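Local coordinates for chromosome partition protein Smc (Pyrococcus furiosus, PDB 3NWC) that probably serves chromosome condensation and partitioning, its hinge domain joining two subunits into a homodimer and binding DNA, at residues 50-58 / 148-156; 100-111 / 125-134. All coordinates share one frame; numbering follows the deposited sequence. Where two conformers were deposited one is given.

Interaction 1. Residues 50-58 / 148-156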
ATOM      1  N   ALA A  50      -4.890  18.491  15.349  1.00 20.43           N
ATOM      2  CA  ALA A  50      -4.434  19.219  14.167  1.00 19.78           C
ATOM      3  C   ALA A  50      -3.716  18.303  13.168  1.00 20.08           C
ATOM      4  O   ALA A  50      -3.694  18.581  11.964  1.00 25.69           O
ATOM      5  CB  ALA A  50      -3.529  20.386  14.571  1.00 26.41           C
ATOM      6  N   TYR A  51      -3.137  17.214  13.663  1.00 18.81           N
ATOM      7  CA  TYR A  51      -2.354  16.311  12.812  1.00 19.55           C
ATOM      8  C   TYR A  51      -3.049  14.986  12.549  1.00 17.36           C
ATOM      9  O   TYR A  51      -2.446  14.062  11.992  1.00 17.33           O
ATOM     10  CB  TYR A  51      -0.964  16.059  13.415  1.00 18.65           C
ATOM     11  CG  TYR A  51      -0.229  17.346  13.672  1.00 18.95           C
ATOM     12  CD1 TYR A  51       0.217  18.122  12.617  1.00 19.99           C
ATOM     13  CD2 TYR A  51      -0.009  17.797  14.967  1.00 24.61           C
ATOM     14  CE1 TYR A  51       0.874  19.321  12.843  1.00 26.47           C
ATOM     15  CE2 TYR A  51       0.646  18.985  15.201  1.00 21.92           C
ATOM     16  CZ  TYR A  51       1.082  19.742  14.141  1.00 24.49           C
ATOM     17  OH  TYR A  51       1.738  20.931  14.375  1.00 32.06           O
ATOM     18  N   ALA A  52      -4.318  14.889  12.937  1.00 17.87           N
ATOM     19  CA  ALA A  52      -5.047  13.634  12.773  1.00 17.90           C
ATOM     20  C   ALA A  52      -5.109  13.165  11.329  1.00 16.81           C
ATOM     21  O   ALA A  52      -4.922  11.987  11.056  1.00 17.82           O
ATOM     22  CB  ALA A  52      -6.441  13.737  13.349  1.00 20.79           C
ATOM     23  N   LEU A  53      -5.395  14.070  10.406  1.00 17.53           N
ATOM     24  CA  LEU A  53      -5.438  13.701   8.992  1.00 16.07           C
ATOM     25  C   LEU A  53      -4.035  13.366   8.467  1.00 15.97           C
ATOM     26  O   LEU A  53      -3.828  12.378   7.762  1.00 14.94           O
ATOM     27  CB  LEU A  53      -6.098  14.818   8.163  1.00 17.42           C
ATOM     28  CG  LEU A  53      -6.235  14.633   6.646  1.00 18.50           C
ATOM     29  CD1 LEU A  53      -7.037  13.363   6.289  1.00 18.11           C
ATOM     30  CD2 LEU A  53      -6.888  15.853   6.025  1.00 17.70           C
ATOM     31  N   ALA A  54      -3.058  14.191   8.819  1.00 14.62           N
ATOM     32  CA  ALA A  54      -1.688  13.935   8.373  1.00 12.95           C
ATOM     33  C   ALA A  54      -1.187  12.552   8.780  1.00 11.07           C
ATOM     34  O   ALA A  54      -0.534  11.856   7.998  1.00 14.24           O
ATOM     35  CB  ALA A  54      -0.756  15.033   8.910  1.00 17.14           C
ATOM     36  N   ILE A  55      -1.492  12.149  10.011  1.00 13.28           N
ATOM     37  CA  ILE A  55      -1.066  10.848  10.514  1.00 13.55           C
ATOM     38  C   ILE A  55      -1.864   9.701   9.870  1.00 14.79           C
ATOM     39  O   ILE A  55      -1.295   8.663   9.533  1.00 16.19           O
ATOM     40  CB  ILE A  55      -1.162  10.775  12.057  1.00 17.52           C
ATOM     41  CG1 ILE A  55      -0.154  11.765  12.664  1.00 11.92           C
ATOM     42  CG2 ILE A  55      -0.871   9.372  12.549  1.00 15.30           C
ATOM     43  CD1 ILE A  55       1.260  11.550  12.125  1.00 16.03           C
ATOM     44  N   GLU A  56      -3.172   9.886   9.709  1.00 15.11           N
ATOM     45  CA  GLU A  56      -3.972   8.889   8.986  1.00 13.68           C
ATOM     46  C   GLU A  56      -3.380   8.658   7.597  1.00 16.44           C
ATOM     47  O   GLU A  56      -3.187   7.510   7.179  1.00 15.91           O
ATOM     48  CB  GLU A  56      -5.428   9.348   8.875  1.00 16.34           C
ATOM     49  CG  GLU A  56      -6.297   8.498   7.934  1.00 17.54           C
ATOM     50  CD  GLU A  56      -6.504   7.084   8.430  0.62 17.95           C
ATOM     51  OE1 GLU A  56      -6.543   6.874   9.658  0.93 21.70           O
ATOM     52  OE2 GLU A  56      -6.635   6.178   7.580  0.78 22.12           O
ATOM     53  N   VAL A  57      -3.111   9.745   6.875  1.00 12.82           N
ATOM     54  CA  VAL A  57      -2.550   9.644   5.523  1.00 16.47           C
ATOM     55  C   VAL A  57      -1.140   9.041   5.524  1.00 19.49           C
ATOM     56  O   VAL A  57      -0.803   8.173   4.698  1.00 17.87           O
ATOM     57  CB  VAL A  57      -2.559  11.025   4.811  1.00 13.89           C
ATOM     58  CG1 VAL A  57      -1.772  10.986   3.510  1.00 17.43           C
ATOM     59  CG2 VAL A  57      -4.005  11.505   4.578  1.00 20.10           C
ATOM     60  N   ALA A  58      -0.296   9.493   6.441  1.00 14.31           N
ATOM     61  CA  ALA A  58       1.079   9.006   6.414  1.00 16.45           C
ATOM     62  C   ALA A  58       1.200   7.527   6.798  1.00 17.25           C
ATOM     63  O   ALA A  58       2.119   6.827   6.343  1.00 16.31           O
ATOM     64  CB  ALA A  58       1.996   9.876   7.284  1.00 12.84           C
ATOM     65  N   ARG A 148      10.359  12.076   2.841  1.00 20.30           N
ATOM     66  CA  ARG A 148       8.945  11.653   2.915  1.00 18.06           C
ATOM     67  C   ARG A 148       8.137  12.722   3.637  1.00 19.51           C
ATOM     68  O   ARG A 148       8.430  13.063   4.780  1.00 19.25           O
ATOM     69  CB  ARG A 148       8.781  10.295   3.599  1.00 17.23           C
ATOM     70  CG  ARG A 148       7.348   9.716   3.504  1.00 21.03           C
ATOM     71  CD  ARG A 148       7.260   8.319   4.116  1.00 24.19           C
ATOM     72  NE  ARG A 148       6.178   7.516   3.528  1.00 21.32           N
ATOM     73  CZ  ARG A 148       4.980   7.342   4.083  1.00 29.44           C
ATOM     74  NH1 ARG A 148       4.692   7.909   5.246  1.00 19.55           N
ATOM     75  NH2 ARG A 148       4.071   6.589   3.471  1.00 25.03           N
HETATM   76  N   MSE A 149       7.109  13.248   2.971  1.00 17.76           N
HETATM   77  CA  MSE A 149       6.319  14.334   3.537  1.00 16.85           C
HETATM   78  C   MSE A 149       4.823  14.053   3.440  1.00 20.10           C
HETATM   79  O   MSE A 149       4.351  13.396   2.515  1.00 21.20           O
HETATM   80  CB  MSE A 149       6.624  15.651   2.826  1.00 19.09           C
HETATM   81  CG  MSE A 149       8.068  16.116   2.977  1.00 28.05           C
HETATM   82 SE   MSE A 149       8.454  17.499   1.664  0.86 30.21          SE
HETATM   83  CE  MSE A 149       8.305  16.416   0.048  0.84 27.95           C
ATOM     84  N   VAL A 150       4.082  14.575   4.402  1.00 16.96           N
ATOM     85  CA  VAL A 150       2.629  14.556   4.306  1.00 15.88           C
ATOM     86  C   VAL A 150       2.201  15.986   4.596  1.00 17.32           C
ATOM     87  O   VAL A 150       2.764  16.623   5.477  1.00 18.45           O
ATOM     88  CB  VAL A 150       2.005  13.541   5.291  1.00 17.55           C
ATOM     89  CG1 VAL A 150       2.429  13.835   6.755  1.00 18.58           C
ATOM     90  CG2 VAL A 150       0.502  13.515   5.148  1.00 17.46           C
ATOM     91  N   THR A 151       1.257  16.516   3.831  1.00 20.43           N
ATOM     92  CA  THR A 151       0.773  17.868   4.120  1.00 23.81           C
ATOM     93  C   THR A 151      -0.328  17.787   5.153  1.00 21.43           C
ATOM     94  O   THR A 151      -0.926  16.739   5.346  1.00 22.54           O
ATOM     95  CB  THR A 151       0.253  18.609   2.876  1.00 20.83           C
ATOM     96  OG1 THR A 151      -0.969  18.010   2.420  1.00 22.06           O
ATOM     97  CG2 THR A 151       1.291  18.591   1.768  1.00 21.30           C
ATOM     98  N   ILE A 152      -0.594  18.901   5.823  1.00 21.49           N
ATOM     99  CA  ILE A 152      -1.611  18.926   6.848  1.00 20.50           C
ATOM    100  C   ILE A 152      -2.975  18.561   6.262  1.00 18.56           C
ATOM    101  O   ILE A 152      -3.824  18.029   6.954  1.00 20.15           O
ATOM    102  CB  ILE A 152      -1.691  20.309   7.526  1.00 21.69           C
ATOM    103  CG1 ILE A 152      -0.536  20.468   8.508  1.00 33.64           C
ATOM    104  CG2 ILE A 152      -2.995  20.455   8.284  1.00 34.34           C
ATOM    105  CD1 ILE A 152      -0.751  19.705   9.799  1.00 37.21           C
ATOM    106  N   GLU A 153      -3.158  18.836   4.975  1.00 21.39           N
ATOM    107  CA  GLU A 153      -4.443  18.595   4.326  1.00 19.84           C
ATOM    108  C   GLU A 153      -4.520  17.244   3.631  1.00 20.78           C
ATOM    109  O   GLU A 153      -5.563  16.881   3.074  1.00 23.98           O
ATOM    110  CB  GLU A 153      -4.777  19.734   3.366  1.00 25.69           C
ATOM    111  CG  GLU A 153      -5.096  21.035   4.098  1.00 29.45           C
ATOM    112  CD  GLU A 153      -6.172  20.851   5.156  0.58 31.45           C
ATOM    113  OE1 GLU A 153      -6.941  19.872   5.060  0.28 30.17           O
ATOM    114  OE2 GLU A 153      -6.250  21.681   6.084  0.28 31.90           O
ATOM    115  N   GLY A 154      -3.407  16.510   3.653  1.00 19.59           N
ATOM    116  CA  GLY A 154      -3.440  15.106   3.296  1.00 21.53           C
ATOM    117  C   GLY A 154      -2.841  14.664   1.979  1.00 15.92           C
ATOM    118  O   GLY A 154      -3.159  13.576   1.494  1.00 18.44           O
ATOM    119  N   GLU A 155      -1.997  15.488   1.376  1.00 18.54           N
ATOM    120  CA  GLU A 155      -1.201  15.003   0.256  1.00 21.66           C
ATOM    121  C   GLU A 155      -0.026  14.201   0.802  1.00 19.31           C
ATOM    122  O   GLU A 155       0.482  14.491   1.885  1.00 19.25           O
ATOM    123  CB  GLU A 155      -0.721  16.148  -0.633  1.00 21.17           C
ATOM    124  CG  GLU A 155      -1.816  16.787  -1.462  1.00 24.60           C
ATOM    125  CD  GLU A 155      -2.586  17.849  -0.714  0.78 21.85           C
ATOM    126  OE1 GLU A 155      -1.991  18.516   0.160  0.71 23.03           O
ATOM    127  OE2 GLU A 155      -3.788  18.021  -1.012  0.78 21.66           O
ATOM    128  N   LEU A 156       0.389  13.177   0.061  1.00 20.21           N
ATOM    129  CA  LEU A 156       1.487  12.307   0.504  1.00 17.18           C
ATOM    130  C   LEU A 156       2.585  12.270  -0.532  1.00 19.82           C
ATOM    131  O   LEU A 156       2.323  12.045  -1.714  1.00 19.94           O
ATOM    132  CB  LEU A 156       0.978  10.879   0.746  1.00 17.89           C
ATOM    133  CG  LEU A 156       2.039   9.831   1.099  1.00 19.67           C
ATOM    134  CD1 LEU A 156       2.701  10.150   2.463  1.00 23.63           C
ATOM    135  CD2 LEU A 156       1.427   8.435   1.118  1.00 23.90           C
TER
HETATM  136  O   HOH W   1      -3.620  16.992   9.624  1.00 21.39           O
HETATM  137  O   HOH W   2       0.953   6.326   3.482  1.00 29.67           O
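V150 offers both methyls to helix 52-58. With CG1 set between the backbone N and the carbonyl carbon (chi1 57°), that methyl of V150 meets A58 CB at 4.0 Å, while V150 CG2 lies 3.5 Å from A54 O and also packs against V57 CG1. V57 CG1 rests in turn on L156 CB and sits 3.6 Å from G154 O. R148, extended from CG to NE, delivers NH1 to A58 O at 3.0 Å, a fairly straight bond (160° at the hydrogen) lying near the guanidinium plane; the bond from NH2 to the same oxygen is weak. L156 CD1 lies over one face of the guanidinium, toward its rim, and T131 OG1 is a second partner of NH1. At the other end, I152 CD1 approaches the Y51 ring obliquely, 3.4 Å from Y51 CD1. A water accepts from A54 N and donates to A50 O and I152 O, linking the helix's first turn to the T151-G154 type I turn. T151 OG1 braces that turn, accepting from E155 N at 2.9 Å. At G154 the positive phi would push a CB against the preceding carbonyl oxygen. E155 also forms a salt bridge with K82 of the second subunit, whose R88 donates to G154 O. The contact is helix-on-sheet packing in the hinge domain, bordering the dimer interface.

Interaction 2. Residues 100-111 / 125-134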
ATOM      1  N   LYS A 100      12.997   3.774  10.143  1.00 22.12           N
ATOM      2  CA  LYS A 100      13.427   4.830   9.239  1.00 23.68           C
ATOM      3  C   LYS A 100      13.688   6.061  10.089  1.00 21.30           C
ATOM      4  O   LYS A 100      13.230   6.134  11.237  1.00 23.01           O
ATOM      5  CB  LYS A 100      12.341   5.120   8.205  1.00 23.28           C
ATOM      6  CG  LYS A 100      11.957   3.920   7.343  1.00 25.80           C
ATOM      7  CD  LYS A 100      10.879   4.307   6.325  1.00 26.13           C
ATOM      8  CE  LYS A 100      10.623   3.206   5.315  1.00 34.67           C
ATOM      9  NZ  LYS A 100      10.086   1.987   5.965  1.00 31.75           N
ATOM     10  N   HIS A 101      14.418   7.027   9.543  1.00 27.68           N
ATOM     11  CA  HIS A 101      14.751   8.227  10.306  1.00 29.15           C
ATOM     12  C   HIS A 101      14.681   9.486   9.456  1.00 27.53           C
ATOM     13  O   HIS A 101      14.909   9.448   8.244  1.00 30.73           O
ATOM     14  CB  HIS A 101      16.149   8.093  10.927  1.00 35.47           C
ATOM     15  CG  HIS A 101      16.353   6.808  11.661  1.00 40.86           C
ATOM     16  ND1 HIS A 101      16.953   5.707  11.086  1.00 36.03           N
ATOM     17  CD2 HIS A 101      16.006   6.434  12.917  1.00 40.96           C
ATOM     18  CE1 HIS A 101      16.980   4.717  11.960  1.00 45.93           C
ATOM     19  NE2 HIS A 101      16.412   5.132  13.078  1.00 44.67           N
ATOM     20  N   VAL A 102      14.365  10.604  10.101  1.00 25.90           N
ATOM     21  CA  VAL A 102      14.369  11.892   9.424  1.00 26.86           C
ATOM     22  C   VAL A 102      15.798  12.408   9.345  1.00 38.17           C
ATOM     23  O   VAL A 102      16.537  12.354  10.322  1.00 37.31           O
ATOM     24  CB  VAL A 102      13.465  12.913  10.137  1.00 26.60           C
ATOM     25  CG1 VAL A 102      13.576  14.276   9.486  1.00 29.59           C
ATOM     26  CG2 VAL A 102      12.002  12.435  10.099  1.00 28.69           C
ATOM     27  N   ASP A 103      16.190  12.876   8.167  1.00 35.97           N
ATOM     28  CA  ASP A 103      17.521  13.422   7.977  1.00 41.21           C
ATOM     29  C   ASP A 103      17.414  14.766   7.275  1.00 40.86           C
ATOM     30  O   ASP A 103      18.001  14.981   6.215  1.00 50.37           O
ATOM     31  CB  ASP A 103      18.405  12.453   7.179  1.00 48.83           C
ATOM     32  CG  ASP A 103      17.968  12.314   5.733  0.42 47.43           C
ATOM     33  OD1 ASP A 103      16.783  12.564   5.437  0.33 49.45           O
ATOM     34  OD2 ASP A 103      18.816  11.954   4.890  0.28 48.17           O
ATOM     35  N   SER A 104      16.637  15.664   7.870  1.00 34.13           N
ATOM     36  CA  SER A 104      16.470  17.004   7.332  1.00 36.33           C
ATOM     37  C   SER A 104      15.710  17.865   8.331  1.00 32.14           C
ATOM     38  O   SER A 104      15.222  17.371   9.343  1.00 37.20           O
ATOM     39  CB  SER A 104      15.738  16.963   5.987  1.00 37.65           C
ATOM     40  OG  SER A 104      14.360  16.683   6.161  1.00 45.72           O
ATOM     41  N   SER A 105      15.615  19.157   8.042  1.00 38.13           N
ATOM     42  CA  SER A 105      14.899  20.082   8.910  1.00 34.44           C
ATOM     43  C   SER A 105      13.736  20.728   8.165  1.00 40.49           C
ATOM     44  O   SER A 105      13.325  21.848   8.477  1.00 45.79           O
ATOM     45  CB  SER A 105      15.848  21.147   9.482  1.00 41.36           C
ATOM     46  OG  SER A 105      16.552  21.831   8.457  1.00 44.10           O
ATOM     47  N   VAL A 106      13.203  20.006   7.183  1.00 33.97           N
ATOM     48  CA  VAL A 106      12.117  20.510   6.350  1.00 29.58           C
ATOM     49  C   VAL A 106      10.836  20.774   7.143  1.00 37.58           C
ATOM     50  O   VAL A 106      10.064  21.672   6.820  1.00 35.40           O
ATOM     51  CB  VAL A 106      11.834  19.550   5.183  1.00 34.29           C
ATOM     52  CG1 VAL A 106      10.430  19.755   4.626  1.00 33.08           C
ATOM     53  CG2 VAL A 106      12.884  19.721   4.100  1.00 41.67           C
ATOM     54  N   GLY A 107      10.609  20.002   8.194  1.00 30.74           N
ATOM     55  CA  GLY A 107       9.412  20.212   8.982  1.00 36.28           C
ATOM     56  C   GLY A 107       9.341  19.347  10.215  1.00 25.63           C
ATOM     57  O   GLY A 107      10.361  18.916  10.733  1.00 27.76           O
ATOM     58  N   LEU A 108       8.120  19.071  10.661  1.00 22.65           N
ATOM     59  CA  LEU A 108       7.897  18.396  11.929  1.00 19.26           C
ATOM     60  C   LEU A 108       7.823  16.887  11.755  1.00 23.76           C
ATOM     61  O   LEU A 108       6.918  16.388  11.077  1.00 21.26           O
ATOM     62  CB  LEU A 108       6.585  18.908  12.531  1.00 22.99           C
ATOM     63  CG  LEU A 108       6.014  18.270  13.800  1.00 23.31           C
ATOM     64  CD1 LEU A 108       6.932  18.523  15.007  1.00 25.00           C
ATOM     65  CD2 LEU A 108       4.625  18.835  14.068  1.00 25.05           C
ATOM     66  N   PRO A 109       8.758  16.146  12.375  1.00 20.78           N
ATOM     67  CA  PRO A 109       8.695  14.685  12.291  1.00 22.47           C
ATOM     68  C   PRO A 109       7.362  14.137  12.786  1.00 18.07           C
ATOM     69  O   PRO A 109       6.888  14.485  13.869  1.00 20.34           O
ATOM     70  CB  PRO A 109       9.807  14.230  13.227  1.00 18.20           C
ATOM     71  CG  PRO A 109      10.825  15.334  13.124  1.00 22.10           C
ATOM     72  CD  PRO A 109      10.000  16.605  13.032  1.00 19.88           C
ATOM     73  N   ALA A 110       6.763  13.256  11.993  1.00 17.28           N
ATOM     74  CA  ALA A 110       5.461  12.728  12.362  1.00 16.00           C
ATOM     75  C   ALA A 110       5.481  11.991  13.694  1.00 17.81           C
ATOM     76  O   ALA A 110       4.507  12.021  14.441  1.00 17.78           O
ATOM     77  CB  ALA A 110       4.915  11.812  11.236  1.00 15.16           C
ATOM     78  N   VAL A 111       6.588  11.329  14.007  1.00 15.81           N
ATOM     79  CA  VAL A 111       6.684  10.609  15.265  1.00 17.13           C
ATOM     80  C   VAL A 111       6.553  11.549  16.463  1.00 18.68           C
ATOM     81  O   VAL A 111       6.191  11.112  17.544  1.00 20.85           O
ATOM     82  CB  VAL A 111       7.994   9.800  15.400  1.00 26.41           C
ATOM     83  CG1 VAL A 111       8.099   8.759  14.296  1.00 22.16           C
ATOM     84  CG2 VAL A 111       9.207  10.727  15.400  1.00 22.93           C
ATOM     85  N   LYS A 125       8.569   3.356  13.966  1.00 15.61           N
ATOM     86  CA  LYS A 125       9.540   4.128  13.202  0.54 18.07           C
ATOM     87  C   LYS A 125       9.701   3.581  11.785  1.00 15.38           C
ATOM     88  O   LYS A 125      10.034   4.321  10.863  1.00 18.09           O
ATOM     89  CB  LYS A 125      10.880   4.194  13.932  0.54 20.41           C
ATOM     90  CG  LYS A 125      10.835   5.076  15.165  0.54 22.03           C
ATOM     91  CD  LYS A 125      12.095   4.921  16.005  0.54 24.54           C
ATOM     92  CE  LYS A 125      12.017   5.776  17.261  0.54 34.05           C
ATOM     93  NZ  LYS A 125      11.870   7.223  16.925  0.54 35.60           N
ATOM     94  N   PHE A 126       9.465   2.288  11.612  1.00 16.20           N
ATOM     95  CA  PHE A 126       9.403   1.746  10.257  1.00 15.66           C
ATOM     96  C   PHE A 126       8.286   2.443   9.464  1.00 17.11           C
ATOM     97  O   PHE A 126       8.472   2.818   8.310  1.00 17.15           O
ATOM     98  CB  PHE A 126       9.172   0.234  10.266  1.00 17.86           C
ATOM     99  CG  PHE A 126       8.435  -0.255   9.051  1.00 16.67           C
ATOM    100  CD1 PHE A 126       9.091  -0.392   7.836  1.00 22.82           C
ATOM    101  CD2 PHE A 126       7.089  -0.534   9.120  1.00 19.72           C
ATOM    102  CE1 PHE A 126       8.405  -0.815   6.719  1.00 25.60           C
ATOM    103  CE2 PHE A 126       6.405  -0.957   8.012  1.00 24.38           C
ATOM    104  CZ  PHE A 126       7.067  -1.102   6.813  1.00 21.67           C
ATOM    105  N   ALA A 127       7.125   2.637  10.085  1.00 16.05           N
ATOM    106  CA  ALA A 127       5.994   3.223   9.358  1.00 13.59           C
ATOM    107  C   ALA A 127       6.088   4.742   9.191  1.00 18.84           C
ATOM    108  O   ALA A 127       5.713   5.294   8.154  1.00 17.03           O
ATOM    109  CB  ALA A 127       4.674   2.859  10.050  1.00 16.45           C
ATOM    110  N   LEU A 128       6.561   5.424  10.232  1.00 15.19           N
ATOM    111  CA  LEU A 128       6.459   6.876  10.287  1.00 13.54           C
ATOM    112  C   LEU A 128       7.781   7.583  10.544  1.00 15.44           C
ATOM    113  O   LEU A 128       7.820   8.804  10.584  1.00 17.37           O
ATOM    114  CB  LEU A 128       5.469   7.276  11.384  1.00 15.96           C
ATOM    115  CG  LEU A 128       4.010   6.905  11.059  1.00 15.69           C
ATOM    116  CD1 LEU A 128       3.142   7.098  12.295  1.00 16.54           C
ATOM    117  CD2 LEU A 128       3.518   7.784   9.918  1.00 18.60           C
ATOM    118  N   GLY A 129       8.847   6.807  10.700  1.00 17.32           N
ATOM    119  CA  GLY A 129      10.140   7.335  11.144  1.00 16.59           C
ATOM    120  C   GLY A 129      10.851   8.328  10.247  1.00 21.40           C
ATOM    121  O   GLY A 129      11.667   9.115  10.723  1.00 25.00           O
ATOM    122  N   ASP A 130      10.571   8.303   8.950  1.00 17.52           N
ATOM    123  CA  ASP A 130      11.149   9.319   8.088  1.00 19.87           C
ATOM    124  C   ASP A 130      10.103  10.240   7.484  1.00 20.63           C
ATOM    125  O   ASP A 130      10.392  10.977   6.552  1.00 18.73           O
ATOM    126  CB  ASP A 130      12.084   8.706   7.027  1.00 26.62           C
ATOM    127  CG  ASP A 130      11.346   7.914   5.951  0.58 23.72           C
ATOM    128  OD1 ASP A 130      10.146   7.605   6.101  0.83 22.95           O
ATOM    129  OD2 ASP A 130      11.990   7.583   4.935  0.58 23.12           O
ATOM    130  N   THR A 131       8.894  10.224   8.050  1.00 16.06           N
ATOM    131  CA  THR A 131       7.856  11.139   7.593  1.00 15.97           C
ATOM    132  C   THR A 131       7.927  12.498   8.281  1.00 14.86           C
ATOM    133  O   THR A 131       7.987  12.591   9.497  1.00 16.73           O
ATOM    134  CB  THR A 131       6.430  10.558   7.784  1.00 16.81           C
ATOM    135  OG1 THR A 131       6.354   9.301   7.116  1.00 17.32           O
ATOM    136  CG2 THR A 131       5.386  11.490   7.189  1.00 16.97           C
ATOM    137  N   VAL A 132       7.871  13.542   7.467  1.00 17.66           N
ATOM    138  CA  VAL A 132       7.791  14.899   7.951  1.00 16.18           C
ATOM    139  C   VAL A 132       6.477  15.540   7.555  1.00 20.19           C
ATOM    140  O   VAL A 132       5.969  15.339   6.445  1.00 17.79           O
ATOM    141  CB  VAL A 132       8.990  15.719   7.396  1.00 24.30           C
ATOM    142  CG1 VAL A 132       8.924  17.152   7.861  1.00 28.37           C
ATOM    143  CG2 VAL A 132      10.297  15.063   7.812  1.00 22.47           C
ATOM    144  N   ILE A 133       5.909  16.300   8.489  1.00 22.88           N
ATOM    145  CA  ILE A 133       4.671  17.023   8.247  1.00 19.59           C
ATOM    146  C   ILE A 133       5.020  18.440   7.820  1.00 26.00           C
ATOM    147  O   ILE A 133       5.799  19.132   8.491  1.00 24.03           O
ATOM    148  CB  ILE A 133       3.805  17.067   9.512  1.00 17.18           C
ATOM    149  CG1 ILE A 133       3.561  15.645  10.035  1.00 19.73           C
ATOM    150  CG2 ILE A 133       2.495  17.793   9.243  1.00 19.76           C
ATOM    151  CD1 ILE A 133       2.872  15.591  11.391  1.00 18.09           C
ATOM    152  N   VAL A 134       4.464  18.848   6.686  1.00 22.75           N
ATOM    153  CA  VAL A 134       4.645  20.187   6.149  1.00 33.14           C
ATOM    154  C   VAL A 134       3.268  20.824   5.939  1.00 32.95           C
ATOM    155  O   VAL A 134       2.251  20.127   5.881  1.00 28.09           O
ATOM    156  CB  VAL A 134       5.427  20.157   4.826  1.00 27.60           C
ATOM    157  CG1 VAL A 134       6.720  19.356   4.996  1.00 31.00           C
ATOM    158  CG2 VAL A 134       4.583  19.551   3.724  1.00 30.36           C
TER
HETATM  159  O   HOH W   3       8.908  10.974  11.837  1.00 18.85           O
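The F126 ring is approached obliquely by the ammonium of K100, whose NZ lies 3.2 Å from F126 CD1; I97 of the same chain and S160 of the second subunit also pack on this phenylalanine. The carbonyl of K125, another flat group, is gripped from opposite faces of its plane by the amides of K100 and G129. K100 runs beside F126 and bends at its last torsion (chi4 64°), which turns NZ onto F126 O at 3.0 Å, while its CD packs 3.4 Å from OD1 of D130. Exchanging K100 for an alanine would remove this arm, and F126 O would probably lose its ammonium partner while the D130 carboxylate lost the methylenes lying against it. G129 comes so close to K100 that a CB on it would clash with K100 O. Further along, V102 CG1 meets V132 CG2 at 3.8 Å, the two side chains crossing at about a right angle, and V106 CG1 touches V134 CG1. V132 CG1 presses on G107 CA at 3.3 Å, tighter than usual, where any CB would clash. L108 and I133 form an antiparallel hydrogen-bonded pair, with P109 and V132 following as a non-hydrogen-bonded pair. A110 N donates to T131 O at 2.9 Å. A water accepts from V111 N and donates to L128 O and T131 O. The type I turn L128-T131 leads from helix 121-128 into strand 131-134, and strand 108-109, antiparallel to it, is the outermost strand of the hinge domain's mixed sheet within this chain.

Interaction 2 is nested within the chain loop that interaction 1 closes, and their centres lie about 11 Å apart. They share one mixed sheet: strand 108-109 is outermost within this chain, strand 131-134 comes next, antiparallel to it, and strand 148-151 follows, parallel to 131-134. R148 O and V132 N, 2.8 Å apart in a probable hydrogen bond, join the two inner strands. Helix 52-59, which is one side of interaction 1, also packs on interaction 2: A58 on T131 and L128, and I55 on A110. Y51 OH lies 3.6 Å from L108 CD2. Segments distant in sequence are thereby gathered round one sheet of the hinge domain, which meets the second subunit through both contacts, more extensively through interaction 1.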